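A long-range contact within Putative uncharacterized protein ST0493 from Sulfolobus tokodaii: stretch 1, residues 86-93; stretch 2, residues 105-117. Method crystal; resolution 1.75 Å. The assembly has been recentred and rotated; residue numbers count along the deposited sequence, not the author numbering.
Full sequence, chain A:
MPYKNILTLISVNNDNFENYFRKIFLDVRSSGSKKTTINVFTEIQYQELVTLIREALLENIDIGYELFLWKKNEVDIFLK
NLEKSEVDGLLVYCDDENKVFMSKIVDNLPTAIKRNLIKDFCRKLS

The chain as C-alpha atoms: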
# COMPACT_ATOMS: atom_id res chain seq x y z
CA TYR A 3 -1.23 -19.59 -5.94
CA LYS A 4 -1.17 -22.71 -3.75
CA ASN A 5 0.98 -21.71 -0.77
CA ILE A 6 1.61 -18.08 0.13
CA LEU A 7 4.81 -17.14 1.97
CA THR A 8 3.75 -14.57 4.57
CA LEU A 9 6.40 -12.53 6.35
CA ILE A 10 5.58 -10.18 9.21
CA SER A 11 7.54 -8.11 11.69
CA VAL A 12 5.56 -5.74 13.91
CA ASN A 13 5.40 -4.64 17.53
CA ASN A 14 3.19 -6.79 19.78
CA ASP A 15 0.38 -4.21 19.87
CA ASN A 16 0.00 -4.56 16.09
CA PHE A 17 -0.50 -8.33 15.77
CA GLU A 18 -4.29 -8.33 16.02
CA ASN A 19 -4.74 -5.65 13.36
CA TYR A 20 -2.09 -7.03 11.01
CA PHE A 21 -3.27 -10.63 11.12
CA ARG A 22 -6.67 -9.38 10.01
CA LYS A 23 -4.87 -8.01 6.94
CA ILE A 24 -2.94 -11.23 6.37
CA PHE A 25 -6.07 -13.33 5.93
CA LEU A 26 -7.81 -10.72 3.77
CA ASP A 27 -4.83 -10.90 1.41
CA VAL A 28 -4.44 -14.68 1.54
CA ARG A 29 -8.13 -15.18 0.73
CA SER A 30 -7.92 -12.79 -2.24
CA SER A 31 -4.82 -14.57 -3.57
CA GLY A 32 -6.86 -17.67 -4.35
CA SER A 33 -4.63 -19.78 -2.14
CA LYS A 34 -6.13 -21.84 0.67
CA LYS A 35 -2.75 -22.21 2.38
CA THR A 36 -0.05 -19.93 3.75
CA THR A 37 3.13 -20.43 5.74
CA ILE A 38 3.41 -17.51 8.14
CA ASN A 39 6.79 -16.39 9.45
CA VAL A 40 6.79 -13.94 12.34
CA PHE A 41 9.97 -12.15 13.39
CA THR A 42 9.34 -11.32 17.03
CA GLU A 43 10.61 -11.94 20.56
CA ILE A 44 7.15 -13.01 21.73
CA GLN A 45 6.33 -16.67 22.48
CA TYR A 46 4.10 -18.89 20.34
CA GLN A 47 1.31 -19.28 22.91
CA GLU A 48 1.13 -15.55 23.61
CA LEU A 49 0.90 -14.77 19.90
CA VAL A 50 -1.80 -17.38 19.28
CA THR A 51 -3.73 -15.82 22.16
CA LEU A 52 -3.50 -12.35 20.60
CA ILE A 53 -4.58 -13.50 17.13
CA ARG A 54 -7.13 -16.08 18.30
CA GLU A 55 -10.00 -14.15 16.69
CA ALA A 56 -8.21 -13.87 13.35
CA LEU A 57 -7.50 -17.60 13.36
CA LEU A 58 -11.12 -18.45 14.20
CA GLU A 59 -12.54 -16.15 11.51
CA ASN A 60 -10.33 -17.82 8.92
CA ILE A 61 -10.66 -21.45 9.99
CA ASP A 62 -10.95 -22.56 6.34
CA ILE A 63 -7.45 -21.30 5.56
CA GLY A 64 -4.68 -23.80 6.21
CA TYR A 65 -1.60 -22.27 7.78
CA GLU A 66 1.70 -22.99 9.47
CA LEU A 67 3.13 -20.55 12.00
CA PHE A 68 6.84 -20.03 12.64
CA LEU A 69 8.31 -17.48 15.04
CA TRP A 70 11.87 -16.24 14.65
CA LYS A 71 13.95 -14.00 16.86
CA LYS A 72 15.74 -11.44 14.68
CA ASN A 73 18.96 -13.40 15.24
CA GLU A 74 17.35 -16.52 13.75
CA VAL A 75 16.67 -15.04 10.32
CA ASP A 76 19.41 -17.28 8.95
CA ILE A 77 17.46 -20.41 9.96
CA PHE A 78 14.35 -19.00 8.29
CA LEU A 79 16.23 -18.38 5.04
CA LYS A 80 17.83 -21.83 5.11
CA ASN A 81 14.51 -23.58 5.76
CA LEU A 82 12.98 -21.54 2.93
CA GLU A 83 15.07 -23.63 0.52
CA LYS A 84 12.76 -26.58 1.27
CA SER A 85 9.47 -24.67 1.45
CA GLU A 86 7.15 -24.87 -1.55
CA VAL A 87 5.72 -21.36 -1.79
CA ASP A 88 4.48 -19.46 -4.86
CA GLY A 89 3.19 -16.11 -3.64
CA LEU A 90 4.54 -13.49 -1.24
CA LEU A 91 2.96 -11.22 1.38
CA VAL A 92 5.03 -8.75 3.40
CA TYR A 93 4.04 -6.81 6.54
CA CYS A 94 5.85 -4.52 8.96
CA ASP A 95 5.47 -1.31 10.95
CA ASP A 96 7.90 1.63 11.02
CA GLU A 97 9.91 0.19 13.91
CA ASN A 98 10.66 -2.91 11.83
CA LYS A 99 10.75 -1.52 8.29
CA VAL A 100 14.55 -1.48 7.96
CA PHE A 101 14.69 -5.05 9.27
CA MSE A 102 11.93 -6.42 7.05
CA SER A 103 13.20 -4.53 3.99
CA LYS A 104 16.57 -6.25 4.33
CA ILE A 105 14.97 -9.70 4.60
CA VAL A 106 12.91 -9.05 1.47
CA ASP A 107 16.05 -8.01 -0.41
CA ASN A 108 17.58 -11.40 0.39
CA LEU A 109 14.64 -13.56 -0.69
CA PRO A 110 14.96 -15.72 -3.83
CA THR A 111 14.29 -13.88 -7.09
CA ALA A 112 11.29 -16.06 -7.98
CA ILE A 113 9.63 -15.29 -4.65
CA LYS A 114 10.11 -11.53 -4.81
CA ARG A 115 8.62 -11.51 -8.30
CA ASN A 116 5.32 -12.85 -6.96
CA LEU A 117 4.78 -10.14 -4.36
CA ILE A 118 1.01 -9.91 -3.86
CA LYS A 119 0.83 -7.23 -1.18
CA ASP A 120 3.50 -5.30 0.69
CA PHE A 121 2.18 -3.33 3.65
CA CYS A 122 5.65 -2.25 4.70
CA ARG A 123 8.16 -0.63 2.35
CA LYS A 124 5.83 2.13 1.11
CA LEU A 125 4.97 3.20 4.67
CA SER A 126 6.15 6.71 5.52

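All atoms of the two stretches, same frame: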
# COMPACT_ATOMS: atom_id res chain seq x y z
N GLU A 86 7.80 -25.06 -0.26
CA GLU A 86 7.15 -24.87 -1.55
C GLU A 86 6.13 -23.74 -1.45
O GLU A 86 4.99 -23.95 -1.06
CB GLU A 86 6.46 -26.17 -1.98
CG GLU A 86 5.52 -26.01 -3.18
CD GLU A 86 6.16 -25.26 -4.33
OE1 GLU A 86 7.28 -25.63 -4.75
OE2 GLU A 86 5.53 -24.29 -4.83
N VAL A 87 6.57 -22.54 -1.81
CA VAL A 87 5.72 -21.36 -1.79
C VAL A 87 5.70 -20.74 -3.18
O VAL A 87 6.67 -20.87 -3.93
CB VAL A 87 6.24 -20.32 -0.78
CG1 VAL A 87 6.11 -20.85 0.64
CG2 VAL A 87 7.69 -19.98 -1.08
N ASP A 88 4.60 -20.07 -3.53
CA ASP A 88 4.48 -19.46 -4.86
C ASP A 88 4.03 -18.01 -4.88
O ASP A 88 4.04 -17.37 -5.93
CB ASP A 88 3.52 -20.28 -5.72
CG ASP A 88 2.25 -20.65 -4.99
OD1 ASP A 88 1.84 -19.92 -4.07
OD2 ASP A 88 1.64 -21.68 -5.36
N GLY A 89 3.62 -17.49 -3.73
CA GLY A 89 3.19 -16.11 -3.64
C GLY A 89 3.84 -15.49 -2.42
O GLY A 89 4.27 -16.22 -1.53
N LEU A 90 3.91 -14.16 -2.37
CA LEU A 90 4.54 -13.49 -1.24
C LEU A 90 3.74 -12.33 -0.66
O LEU A 90 3.22 -11.50 -1.40
CB LEU A 90 5.91 -12.96 -1.67
CG LEU A 90 6.70 -12.13 -0.65
CD1 LEU A 90 7.11 -13.01 0.52
CD2 LEU A 90 7.93 -11.54 -1.32
N LEU A 91 3.65 -12.29 0.66
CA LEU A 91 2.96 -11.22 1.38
C LEU A 91 3.95 -10.69 2.41
O LEU A 91 4.59 -11.47 3.13
CB LEU A 91 1.71 -11.75 2.09
CG LEU A 91 0.53 -12.11 1.17
CD1 LEU A 91 -0.58 -12.75 1.99
CD2 LEU A 91 0.02 -10.85 0.47
N VAL A 92 4.09 -9.37 2.48
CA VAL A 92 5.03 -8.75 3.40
C VAL A 92 4.37 -7.69 4.28
O VAL A 92 3.68 -6.81 3.78
CB VAL A 92 6.20 -8.09 2.63
CG1 VAL A 92 7.12 -7.34 3.59
CG2 VAL A 92 6.98 -9.15 1.86
N TYR A 93 4.61 -7.77 5.59
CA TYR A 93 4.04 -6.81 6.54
C TYR A 93 5.03 -6.36 7.60
O TYR A 93 5.80 -7.16 8.13
CB TYR A 93 2.84 -7.43 7.27
CG TYR A 93 1.80 -8.02 6.36
CD1 TYR A 93 0.73 -7.25 5.90
CD2 TYR A 93 1.88 -9.35 5.96
CE1 TYR A 93 -0.23 -7.79 5.06
CE2 TYR A 93 0.94 -9.90 5.11
CZ TYR A 93 -0.12 -9.12 4.67
OH TYR A 93 -1.06 -9.68 3.83
N ILE A 105 15.35 -8.30 4.80
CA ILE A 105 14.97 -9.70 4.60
C ILE A 105 14.40 -9.88 3.19
O ILE A 105 14.77 -10.82 2.48
CB ILE A 105 13.90 -10.15 5.63
CG1 ILE A 105 14.50 -10.12 7.04
CG2 ILE A 105 13.41 -11.56 5.31
CD1 ILE A 105 13.53 -10.56 8.12
N VAL A 106 13.51 -8.98 2.79
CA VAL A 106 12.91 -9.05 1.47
C VAL A 106 13.98 -9.00 0.38
O VAL A 106 13.91 -9.73 -0.60
CB VAL A 106 11.90 -7.91 1.24
CG1 VAL A 106 11.37 -7.95 -0.19
CG2 VAL A 106 10.75 -8.03 2.23
N ASP A 107 14.97 -8.13 0.57
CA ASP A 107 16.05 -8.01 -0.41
C ASP A 107 16.82 -9.31 -0.59
O ASP A 107 17.38 -9.56 -1.66
CB ASP A 107 17.05 -6.91 -0.00
CG ASP A 107 16.44 -5.52 -0.02
OD1 ASP A 107 15.61 -5.24 -0.91
OD2 ASP A 107 16.82 -4.70 0.84
N ASN A 108 16.85 -10.13 0.45
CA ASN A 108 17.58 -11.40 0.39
C ASN A 108 16.76 -12.63 0.02
O ASN A 108 17.27 -13.74 0.04
CB ASN A 108 18.31 -11.66 1.71
CG ASN A 108 19.47 -10.71 1.93
OD1 ASN A 108 19.29 -9.52 2.18
ND2 ASN A 108 20.69 -11.25 1.83
N LEU A 109 15.48 -12.43 -0.31
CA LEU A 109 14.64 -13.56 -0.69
C LEU A 109 14.97 -13.97 -2.12
O LEU A 109 15.48 -13.17 -2.90
CB LEU A 109 13.16 -13.17 -0.63
CG LEU A 109 12.55 -12.86 0.73
CD1 LEU A 109 11.12 -12.35 0.54
CD2 LEU A 109 12.57 -14.10 1.61
N PRO A 110 14.68 -15.24 -2.47
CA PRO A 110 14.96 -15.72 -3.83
C PRO A 110 14.24 -14.85 -4.86
O PRO A 110 13.14 -14.35 -4.61
CB PRO A 110 14.42 -17.15 -3.80
CG PRO A 110 14.64 -17.56 -2.38
CD PRO A 110 14.19 -16.33 -1.61
N THR A 111 14.86 -14.69 -6.02
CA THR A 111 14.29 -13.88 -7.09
C THR A 111 12.85 -14.27 -7.44
O THR A 111 11.98 -13.41 -7.53
CB THR A 111 15.14 -14.00 -8.37
OG1 THR A 111 16.48 -13.56 -8.10
CG2 THR A 111 14.55 -13.15 -9.48
N ALA A 112 12.62 -15.56 -7.62
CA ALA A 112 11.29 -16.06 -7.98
C ALA A 112 10.22 -15.69 -6.97
O ALA A 112 9.06 -15.47 -7.33
CB ALA A 112 11.34 -17.57 -8.17
N ILE A 113 10.59 -15.62 -5.70
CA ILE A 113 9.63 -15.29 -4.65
C ILE A 113 9.30 -13.80 -4.66
O ILE A 113 8.13 -13.42 -4.58
CB ILE A 113 10.16 -15.70 -3.26
CG1 ILE A 113 10.34 -17.22 -3.22
CG2 ILE A 113 9.19 -15.25 -2.18
CD1 ILE A 113 10.79 -17.77 -1.88
N LYS A 114 10.32 -12.97 -4.78
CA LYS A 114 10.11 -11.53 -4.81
C LYS A 114 9.28 -11.10 -6.01
O LYS A 114 8.55 -10.11 -5.94
CB LYS A 114 11.46 -10.79 -4.83
CG LYS A 114 12.25 -10.92 -3.54
CD LYS A 114 13.51 -10.06 -3.55
CE LYS A 114 14.56 -10.62 -4.49
NZ LYS A 114 15.84 -9.87 -4.38
N ARG A 115 9.36 -11.85 -7.10
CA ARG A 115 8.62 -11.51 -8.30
C ARG A 115 7.13 -11.80 -8.19
O ARG A 115 6.34 -11.35 -9.03
CB ARG A 115 9.21 -12.24 -9.51
CG ARG A 115 10.69 -11.97 -9.69
CD ARG A 115 11.13 -12.03 -11.14
NE ARG A 115 12.57 -11.81 -11.26
CZ ARG A 115 13.20 -11.56 -12.41
NH1 ARG A 115 12.51 -11.49 -13.54
NH2 ARG A 115 14.51 -11.38 -12.42
N ASN A 116 6.73 -12.54 -7.16
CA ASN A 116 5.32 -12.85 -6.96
C ASN A 116 4.77 -12.17 -5.72
O ASN A 116 3.96 -12.73 -4.99
CB ASN A 116 5.10 -14.36 -6.87
CG ASN A 116 5.26 -15.05 -8.22
OD1 ASN A 116 6.37 -15.36 -8.65
ND2 ASN A 116 4.14 -15.27 -8.90
N LEU A 117 5.23 -10.94 -5.49
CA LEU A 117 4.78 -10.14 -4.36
C LEU A 117 3.33 -9.74 -4.60
O LEU A 117 3.03 -9.03 -5.56
CB LEU A 117 5.66 -8.90 -4.22
CG LEU A 117 5.30 -7.87 -3.15
CD1 LEU A 117 5.40 -8.50 -1.77
CD2 LEU A 117 6.24 -6.68 -3.26

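Stretch 1 runs into a strand that passes through Y93 and on beyond the stretch. Stretch 2 leaves a helix at V106 and D107, passes through L109 and P110, makes a short helix from T111, and turns from K114 to L117. The turn is type I. It brings L117 beside L90 as a parallel bridge, with their CA atoms 4.6 Å apart. One backbone hydrogen bond joins the stretches: L90 N donates to N116 O at 3.0 Å. The rest of the contact is mostly apolar, and its methyl contacts bury surface from water.

L90 is the centre of the contact. It is buried, and stretch 2 covers more of it than of any other residue. Its chi1 is t and its chi2 is p. In this conformation L90 CD2 lies 3.8 Å from L109 CD1, 4.0 Å from I113 CG2 and 4.0 Å from L117 CD1. One methyl thus meets three aliphatic side chains. The backbone of the short helix also packs here, with L90 CB 3.7 Å from I113 O.

L117 has the same rotamer as L90, t then p. As bridge partners, the two side chains lie on the same face of the sheet. L117 CD1 touches L90 CD2 and also reaches V92 CG2, at 4.0 Å. V92 and V106 are both t at chi1. V92 CG1 lies 3.9 Å from V106 CG2, and V92 CG2 is about as near. V92 therefore bridges the earlier helix and the end of the turn. L91, between L90 and V92, points away from stretch 2, as alternation along a strand requires.

I113 has chi1 m and chi2 t, an extended chain. Its CA-to-CB bond points sideways, yet its two ends serve different neighbours: CG2 packs on L90, and I113 CD1 lies 3.9 Å from V87 CG2. V87 points toward stretch 2, and chi1 m sets its CG2 against I113. L109 points toward stretch 1, and m then t extends its CD1 to L90.

N116 points toward stretch 1, and N116 CB lies 3.3 Å from D88 O. D88 itself points away, and its carboxylate is hydrogen-bonded elsewhere in the structure. G89 has no side chain; G89 CA lies 3.7 Å from N116 O, the carbonyl that accepts from L90.

K114 points away from stretch 1. Its chain is m, t, m, t, and K114 NZ reaches back to D107 O, a hydrogen bond of 3.1 Å. This ties the short helix to the end of the earlier one. Within the short helix K114 N donates to P110 O at 3.1 Å, and P110 holds the N-cap position.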